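Local coordinates for glucose-binding protein (PDB 2B3F) that binds galactose, as well as glucose, and probably serves as the solute-binding component of a sugar transport system, at residues Arg120-Trp125 / Pro267-Val272; Leu172-Ala177 / Gly344-Gly349. One frame throughout, in Å; residues are numbered along the deposited sequence.

Interaction 1: residues Arg120-Trp125 / Pro267-Val272; sequences RSNVMW and PGTQGV
The carbonyl O of Val272 takes two side-chain donors at once. Asn122 ND2 reaches it at 2.9 Å in a nearly straight bond (170°) that lies in the amide plane. Arg120 NH2 reaches the same oxygen, also at 2.9 Å, but the bond is bent and the oxygen is tilted from the guanidinium plane. Both donors stand above the carbonyl plane. Asn122 ND2 gives a second bond to Thr269 OG1 (2.9 Å), whose hydroxyl is also tied to Ser266 O. Met124 and Pro267 cross at about a right angle, with Met124 SD 3.9 Å from Pro267 CD. The Asn122 amide is fixed in rotation: its OD1 takes Arg120 NE at 3.1 Å, in the guanidinium plane, and Met274 N. Arg120 is extended from CG to NE, with CG anti to the backbone N, and NH1 forms a salt bridge with Asp336. A water links Arg120 NH2 to Gly271 N. The acceptor loop is shaped by a type II turn from Thr269 to Val272, closed by the hydrogen bond from Val272 N to Thr269 O. The contact ties strand 123-126 and the residues before it to the loop between strands 262-265 and 272-280, with helix 166-190 packed against Asn122, Thr269 and Val272.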
ATOM      1  N   ARG A 120       3.789  -3.223  -3.710  1.00 14.06           N
ATOM      2  CA  ARG A 120       3.137  -2.953  -4.983  1.00 14.32           C
ATOM      3  C   ARG A 120       1.622  -2.997  -4.776  1.00 14.88           C
ATOM      4  O   ARG A 120       1.104  -3.961  -4.187  1.00 15.27           O
ATOM      5  CB  ARG A 120       3.498  -4.034  -5.985  1.00 14.49           C
ATOM      6  CG  ARG A 120       3.022  -3.727  -7.375  1.00 14.55           C
ATOM      7  CD  ARG A 120       3.579  -4.709  -8.365  1.00 15.61           C
ATOM      8  NE  ARG A 120       3.239  -4.339  -9.722  1.00 16.00           N
ATOM      9  CZ  ARG A 120       3.712  -4.965 -10.792  1.00 18.45           C
ATOM     10  NH1 ARG A 120       4.522  -5.986 -10.645  1.00 20.57           N
ATOM     11  NH2 ARG A 120       3.390  -4.558 -12.002  1.00 19.15           N
ATOM     12  N   SER A 121       0.943  -1.980  -5.289  1.00 15.04           N
ATOM     13  CA  SER A 121      -0.498  -1.872  -5.176  1.00 14.85           C
ATOM     14  C   SER A 121      -1.230  -2.682  -6.257  1.00 15.71           C
ATOM     15  O   SER A 121      -2.232  -3.354  -5.959  1.00 14.48           O
ATOM     16  CB  SER A 121      -0.929  -0.405  -5.251  1.00 15.74           C
ATOM     17  OG  SER A 121      -2.350  -0.313  -5.290  1.00 14.96           O
ATOM     18  N   ASN A 122      -0.749  -2.608  -7.498  1.00 14.77           N
ATOM     19  CA  ASN A 122      -1.506  -3.107  -8.654  1.00 14.86           C
ATOM     20  C   ASN A 122      -1.212  -4.576  -8.981  1.00 15.11           C
ATOM     21  O   ASN A 122      -0.607  -4.878 -10.037  1.00 15.55           O
ATOM     22  CB  ASN A 122      -1.288  -2.198  -9.875  1.00 15.03           C
ATOM     23  CG  ASN A 122       0.190  -2.120 -10.333  1.00 16.62           C
ATOM     24  OD1 ASN A 122       1.115  -2.047  -9.521  1.00 15.89           O
ATOM     25  ND2 ASN A 122       0.395  -2.152 -11.645  1.00 15.82           N
ATOM     26  N   VAL A 123      -1.640  -5.476  -8.088  1.00 15.36           N
ATOM     27  CA  VAL A 123      -1.504  -6.900  -8.326  1.00 16.07           C
ATOM     28  C   VAL A 123      -2.865  -7.584  -8.284  1.00 17.19           C
ATOM     29  O   VAL A 123      -3.705  -7.301  -7.416  1.00 16.36           O
ATOM     30  CB  VAL A 123      -0.544  -7.593  -7.313  1.00 16.29           C
ATOM     31  CG1 VAL A 123      -0.275  -9.034  -7.739  1.00 16.97           C
ATOM     32  CG2 VAL A 123       0.777  -6.787  -7.197  1.00 16.18           C
ATOM     33  N   MET A 124      -3.056  -8.496  -9.237  1.00 17.77           N
ATOM     34  CA  MET A 124      -4.242  -9.323  -9.321  1.00 18.82           C
ATOM     35  C   MET A 124      -3.846 -10.742  -8.931  1.00 18.98           C
ATOM     36  O   MET A 124      -2.907 -11.324  -9.520  1.00 19.04           O
ATOM     37  CB  MET A 124      -4.818  -9.314 -10.754  1.00 19.51           C
ATOM     38  CG  MET A 124      -6.064 -10.200 -10.936  1.00 19.66           C
ATOM     39  SD  MET A 124      -6.692 -10.146 -12.637  1.00 23.01           S
ATOM     40  CE  MET A 124      -5.329 -10.828 -13.581  1.00 25.41           C
ATOM     41  N   TRP A 125      -4.550 -11.286  -7.940  1.00 18.78           N
ATOM     42  CA  TRP A 125      -4.307 -12.615  -7.382  1.00 19.18           C
ATOM     43  C   TRP A 125      -5.383 -13.591  -7.855  1.00 20.08           C
ATOM     44  O   TRP A 125      -6.543 -13.227  -7.957  1.00 18.63           O
ATOM     45  CB  TRP A 125      -4.309 -12.573  -5.854  1.00 18.81           C
ATOM     46  CG  TRP A 125      -3.452 -11.465  -5.344  1.00 17.74           C
ATOM     47  CD1 TRP A 125      -3.856 -10.213  -4.998  1.00 17.41           C
ATOM     48  CD2 TRP A 125      -2.031 -11.491  -5.160  1.00 18.19           C
ATOM     49  NE1 TRP A 125      -2.782  -9.453  -4.616  1.00 17.84           N
ATOM     50  CE2 TRP A 125      -1.648 -10.211  -4.697  1.00 16.65           C
ATOM     51  CE3 TRP A 125      -1.039 -12.474  -5.346  1.00 18.09           C
ATOM     52  CZ2 TRP A 125      -0.328  -9.879  -4.431  1.00 17.29           C
ATOM     53  CZ3 TRP A 125       0.261 -12.143  -5.077  1.00 17.30           C
ATOM     54  CH2 TRP A 125       0.612 -10.859  -4.619  1.00 17.80           C
ATOM     55  N   PRO A 267      -5.105  -5.788 -14.512  1.00 19.91           N
ATOM     56  CA  PRO A 267      -5.417  -5.623 -15.928  1.00 19.76           C
ATOM     57  C   PRO A 267      -5.134  -4.211 -16.447  1.00 19.91           C
ATOM     58  O   PRO A 267      -5.501  -3.213 -15.815  1.00 20.25           O
ATOM     59  CB  PRO A 267      -6.907  -5.977 -15.979  1.00 20.20           C
ATOM     60  CG  PRO A 267      -7.105  -6.934 -14.899  1.00 19.94           C
ATOM     61  CD  PRO A 267      -6.189  -6.486 -13.795  1.00 19.67           C
ATOM     62  N   GLY A 268      -4.430  -4.124 -17.573  1.00 20.33           N
ATOM     63  CA  GLY A 268      -4.143  -2.842 -18.200  1.00 19.99           C
ATOM     64  C   GLY A 268      -2.964  -2.086 -17.603  1.00 19.69           C
ATOM     65  O   GLY A 268      -2.708  -0.956 -17.970  1.00 20.51           O
ATOM     66  N   THR A 269      -2.243  -2.695 -16.670  1.00 20.37           N
ATOM     67  CA  THR A 269      -1.154  -1.970 -15.996  1.00 20.76           C
ATOM     68  C   THR A 269       0.197  -2.660 -16.123  1.00 21.26           C
ATOM     69  O   THR A 269       1.166  -2.261 -15.491  1.00 20.77           O
ATOM     70  CB  THR A 269      -1.467  -1.742 -14.492  1.00 20.48           C
ATOM     71  OG1 THR A 269      -1.347  -2.967 -13.776  1.00 19.44           O
ATOM     72  CG2 THR A 269      -2.868  -1.152 -14.306  1.00 21.47           C
ATOM     73  N   GLN A 270       0.257  -3.677 -16.976  1.00 21.62           N
ATOM     74  CA  GLN A 270       1.475  -4.441 -17.189  1.00 22.49           C
ATOM     75  C   GLN A 270       2.598  -3.475 -17.562  1.00 21.73           C
ATOM     76  O   GLN A 270       2.405  -2.565 -18.384  1.00 21.56           O
ATOM     77  CB  GLN A 270       1.274  -5.478 -18.314  1.00 23.80           C
ATOM     78  CG  GLN A 270       0.203  -6.549 -18.044  1.00 29.48           C
ATOM     79  CD  GLN A 270      -1.250  -6.006 -18.020  1.00 34.01           C
ATOM     80  OE1 GLN A 270      -1.583  -5.004 -18.673  1.00 35.24           O
ATOM     81  NE2 GLN A 270      -2.109  -6.677 -17.247  1.00 39.22           N
ATOM     82  N   GLY A 271       3.756  -3.666 -16.936  1.00 20.92           N
ATOM     83  CA  GLY A 271       4.915  -2.824 -17.162  1.00 20.37           C
ATOM     84  C   GLY A 271       5.000  -1.595 -16.274  1.00 20.24           C
ATOM     85  O   GLY A 271       5.968  -0.828 -16.357  1.00 19.94           O
ATOM     86  N   VAL A 272       3.984  -1.407 -15.425  1.00 18.97           N
ATOM     87  CA  VAL A 272       3.941  -0.279 -14.503  1.00 18.37           C
ATOM     88  C   VAL A 272       3.805  -0.851 -13.099  1.00 17.99           C
ATOM     89  O   VAL A 272       3.004  -1.763 -12.861  1.00 18.65           O
ATOM     90  CB  VAL A 272       2.764   0.676 -14.780  1.00 18.13           C
ATOM     91  CG1 VAL A 272       2.820   1.895 -13.839  1.00 18.10           C
ATOM     92  CG2 VAL A 272       2.768   1.125 -16.230  1.00 19.20           C
TER
HETATM   93  O   HOH W   1       4.504  -5.282 -14.664  1.00 21.50           O

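Interaction 2: residues Leu172-Ala177 / Gly344-Gly349; sequences LWESVA and GSLVHG. With GAL (beta-D-galactopyranose), chain G.
A glutamate on helix 166-190 grips an ST motif in the loop after strand 341-344, which carries a residue of the galactose pocket. Glu174 CG sits between the backbone N and the carbonyl carbon, the crowded position (chi1 67°). Beyond CG the chain is extended, so the carboxylate is carried straight off the helix into the loop. Its two oxygens divide the work. OE1 meets Val347 N at 2.9 Å in a nearly straight bond from above the carboxylate plane, and Leu346 N in a weak, bent one. OE2 accepts from Ser345 OG at 2.7 Å through its syn lone pair. It is also hydrogen-bonded to Ser121 OG. An alanine here would remove the carboxylate that bonds Val347 N, Ser345 OG and Ser121 OG, and would probably loosen the loop that carries His348.

Ser345 OG lies anti to the backbone N (chi1 176°). From there it passes the link on by accepting His348 N at 2.9 Å. Leu346 to Gly349 form a type I turn, which ends on Gly349 at positive phi. Val347 lays CG2 alongside Glu174 OE1, while its CG1 lies over one face of the His348 ring, toward the rim. Leu346 CD2 touches Trp173 CZ3 at 4.0 Å; the two side chains cross obliquely, in a region also lined by Phe360 of helix 354-370. His348 CG is beside the backbone N and anti to the carbonyl carbon. Its NE2 is hydrogen-bonded to His171 ND1, and the ring meets Trp244 edge-to-face. The carboxylate, near the ring edge, might favour a positive charge on the imidazole. At the other nitrogen, His348 ND1 is hydrogen-bonded to O1 of galactose at 2.7 Å, with O1 close to the ring plane.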
ATOM      1  N   LEU A 172      -8.901  -0.906  -5.423  1.00 13.11           N
ATOM      2  CA  LEU A 172      -9.291  -1.353  -6.751  1.00 13.93           C
ATOM      3  C   LEU A 172      -9.341  -0.182  -7.746  1.00 13.87           C
ATOM      4  O   LEU A 172      -8.827  -0.284  -8.865  1.00 14.58           O
ATOM      5  CB  LEU A 172     -10.662  -1.992  -6.671  1.00 14.63           C
ATOM      6  CG  LEU A 172     -11.298  -2.391  -7.979  1.00 14.17           C
ATOM      7  CD1 LEU A 172     -10.456  -3.425  -8.732  1.00 16.44           C
ATOM      8  CD2 LEU A 172     -12.704  -2.935  -7.620  1.00 15.01           C
ATOM      9  N   TRP A 173      -9.935   0.930  -7.323  1.00 13.64           N
ATOM     10  CA  TRP A 173     -10.070   2.111  -8.168  1.00 14.00           C
ATOM     11  C   TRP A 173      -8.707   2.614  -8.681  1.00 13.93           C
ATOM     12  O   TRP A 173      -8.587   2.946  -9.839  1.00 14.83           O
ATOM     13  CB  TRP A 173     -10.778   3.254  -7.440  1.00 14.71           C
ATOM     14  CG  TRP A 173     -11.006   4.472  -8.301  1.00 14.50           C
ATOM     15  CD1 TRP A 173     -12.097   4.731  -9.101  1.00 15.76           C
ATOM     16  CD2 TRP A 173     -10.128   5.607  -8.465  1.00 13.54           C
ATOM     17  NE1 TRP A 173     -11.949   5.935  -9.740  1.00 15.94           N
ATOM     18  CE2 TRP A 173     -10.759   6.503  -9.370  1.00 14.22           C
ATOM     19  CE3 TRP A 173      -8.880   5.951  -7.936  1.00 15.10           C
ATOM     20  CZ2 TRP A 173     -10.181   7.723  -9.746  1.00 15.15           C
ATOM     21  CZ3 TRP A 173      -8.304   7.154  -8.308  1.00 15.20           C
ATOM     22  CH2 TRP A 173      -8.955   8.028  -9.216  1.00 15.01           C
ATOM     23  N   GLU A 174      -7.674   2.624  -7.838  1.00 14.07           N
ATOM     24  CA  GLU A 174      -6.388   3.192  -8.317  1.00 14.55           C
ATOM     25  C   GLU A 174      -5.771   2.319  -9.411  1.00 14.90           C
ATOM     26  O   GLU A 174      -5.122   2.830 -10.322  1.00 16.08           O
ATOM     27  CB  GLU A 174      -5.413   3.544  -7.196  1.00 14.07           C
ATOM     28  CG  GLU A 174      -4.834   2.424  -6.371  1.00 14.49           C
ATOM     29  CD  GLU A 174      -3.906   2.955  -5.269  1.00 13.44           C
ATOM     30  OE1 GLU A 174      -3.979   4.174  -4.948  1.00 13.22           O
ATOM     31  OE2 GLU A 174      -3.133   2.149  -4.716  1.00 13.58           O
ATOM     32  N   SER A 175      -5.996   1.012  -9.352  1.00 14.52           N
ATOM     33  CA  SER A 175      -5.584   0.124 -10.465  1.00 15.62           C
ATOM     34  C   SER A 175      -6.373   0.429 -11.741  1.00 16.18           C
ATOM     35  O   SER A 175      -5.807   0.549 -12.830  1.00 17.21           O
ATOM     36  CB  SER A 175      -5.735  -1.343 -10.118  1.00 15.85           C
ATOM     37  OG  SER A 175      -4.578  -1.855  -9.479  1.00 15.33           O
ATOM     38  N   VAL A 176      -7.692   0.543 -11.607  1.00 16.08           N
ATOM     39  CA  VAL A 176      -8.534   0.886 -12.751  1.00 16.53           C
ATOM     40  C   VAL A 176      -8.119   2.225 -13.360  1.00 17.16           C
ATOM     41  O   VAL A 176      -7.948   2.321 -14.582  1.00 17.67           O
ATOM     42  CB  VAL A 176     -10.047   0.886 -12.372  1.00 16.60           C
ATOM     43  CG1 VAL A 176     -10.903   1.445 -13.508  1.00 18.52           C
ATOM     44  CG2 VAL A 176     -10.505  -0.511 -11.982  1.00 17.24           C
ATOM     45  N   ALA A 177      -7.952   3.254 -12.528  1.00 16.75           N
ATOM     46  CA  ALA A 177      -7.539   4.574 -12.987  1.00 16.99           C
ATOM     47  C   ALA A 177      -6.185   4.546 -13.712  1.00 17.48           C
ATOM     48  O   ALA A 177      -6.007   5.196 -14.762  1.00 17.32           O
ATOM     49  CB  ALA A 177      -7.493   5.547 -11.816  1.00 17.56           C
ATOM     50  N   GLY A 344       3.229   6.174  -8.123  1.00 15.15           N
ATOM     51  CA  GLY A 344       2.896   6.066  -6.701  1.00 14.64           C
ATOM     52  C   GLY A 344       1.422   5.768  -6.476  1.00 14.99           C
ATOM     53  O   GLY A 344       0.557   6.164  -7.268  1.00 14.78           O
ATOM     54  N   SER A 345       1.167   5.088  -5.363  1.00 13.85           N
ATOM     55  CA  SER A 345      -0.192   4.865  -4.857  1.00 13.66           C
ATOM     56  C   SER A 345      -0.834   6.094  -4.239  1.00 13.53           C
ATOM     57  O   SER A 345      -0.187   6.859  -3.526  1.00 13.16           O
ATOM     58  CB  SER A 345      -0.150   3.748  -3.810  1.00 13.17           C
ATOM     59  OG  SER A 345      -1.421   3.530  -3.207  1.00 12.29           O
ATOM     60  N   LEU A 346      -2.140   6.246  -4.489  1.00 12.70           N
ATOM     61  CA  LEU A 346      -2.989   7.192  -3.759  1.00 13.42           C
ATOM     62  C   LEU A 346      -3.398   6.647  -2.394  1.00 13.24           C
ATOM     63  O   LEU A 346      -3.279   7.320  -1.363  1.00 13.57           O
ATOM     64  CB  LEU A 346      -4.279   7.459  -4.565  1.00 13.17           C
ATOM     65  CG  LEU A 346      -5.463   8.100  -3.832  1.00 13.67           C
ATOM     66  CD1 LEU A 346      -5.091   9.482  -3.319  1.00 14.51           C
ATOM     67  CD2 LEU A 346      -6.665   8.175  -4.764  1.00 13.28           C
ATOM     68  N   VAL A 347      -3.947   5.434  -2.391  1.00 12.37           N
ATOM     69  CA  VAL A 347      -4.552   4.913  -1.180  1.00 12.89           C
ATOM     70  C   VAL A 347      -3.498   4.671  -0.100  1.00 12.21           C
ATOM     71  O   VAL A 347      -3.781   4.727   1.105  1.00 12.60           O
ATOM     72  CB  VAL A 347      -5.371   3.644  -1.510  1.00 13.67           C
ATOM     73  CG1 VAL A 347      -5.960   3.030  -0.264  1.00 13.18           C
ATOM     74  CG2 VAL A 347      -6.452   4.010  -2.528  1.00 14.15           C
ATOM     75  N   HIS A 348      -2.262   4.469  -0.549  1.00 11.69           N
ATOM     76  CA  HIS A 348      -1.163   4.136   0.355  1.00 12.28           C
ATOM     77  C   HIS A 348      -0.085   5.245   0.391  1.00 12.77           C
ATOM     78  O   HIS A 348       1.092   4.955   0.609  1.00 12.62           O
ATOM     79  CB  HIS A 348      -0.628   2.758   0.020  1.00 12.38           C
ATOM     80  CG  HIS A 348      -1.714   1.719   0.013  1.00 11.83           C
ATOM     81  ND1 HIS A 348      -2.250   1.211   1.176  1.00 12.48           N
ATOM     82  CD2 HIS A 348      -2.411   1.175  -1.007  1.00 11.16           C
ATOM     83  CE1 HIS A 348      -3.231   0.378   0.864  1.00 13.48           C
ATOM     84  NE2 HIS A 348      -3.357   0.344  -0.453  1.00 11.47           N
ATOM     85  N   GLY A 349      -0.521   6.489   0.185  1.00 13.10           N
ATOM     86  CA  GLY A 349       0.196   7.657   0.696  1.00 12.76           C
ATOM     87  C   GLY A 349       1.296   8.294  -0.120  1.00 13.61           C
ATOM     88  O   GLY A 349       1.887   9.285   0.324  1.00 14.44           O
TER
HETATM   89  C1  GAL G3310      -0.789  -0.510   3.615  1.00 11.43           C
HETATM   90  C2  GAL G3310       0.560  -0.727   4.314  1.00 12.31           C
HETATM   91  C3  GAL G3310       0.962  -2.195   4.332  1.00 11.16           C
HETATM   92  C4  GAL G3310      -0.165  -3.070   4.885  1.00 12.13           C
HETATM   93  C5  GAL G3310      -1.485  -2.683   4.175  1.00 12.53           C
HETATM   94  C6  GAL G3310      -2.719  -3.471   4.645  1.00 11.86           C
HETATM   95  O1  GAL G3310      -1.178   0.829   3.666  1.00 13.35           O
HETATM   96  O2  GAL G3310       1.554   0.088   3.673  1.00 11.86           O
HETATM   97  O3  GAL G3310       2.129  -2.371   5.121  1.00 13.91           O
HETATM   98  O4  GAL G3310      -0.214  -2.864   6.272  1.00 16.88           O
HETATM   99  O5  GAL G3310      -1.763  -1.309   4.297  1.00 11.75           O
HETATM  100  O6  GAL G3310      -3.102  -3.069   5.926  1.00 12.59           O

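Overall arrangement
The centres of interactions 1 and 2 lie about 11 Å apart, and the two contacts touch. Their strongest link is polar: Ser121 OG and Glu174 OE2 are 2.6 Å apart, so one buried carboxylate serves both. Packing adds to it, with Asn122 CB 3.3 Å from Ser175 OG and Thr269 CG2 against the backbone O of Ser175. The segments alternate along the chain, and neighbouring residues of helix 166-190 serve the two: Ser175 packs on the 120-125/267-272 contact, and Glu174 reaches to the 344-349 loop. Only interaction 2 touches the sugar, through His348. In interaction 1, the side chain of Arg120 is about 11 Å from galactose and from the sugar-binding residues Asp278 and Lys312.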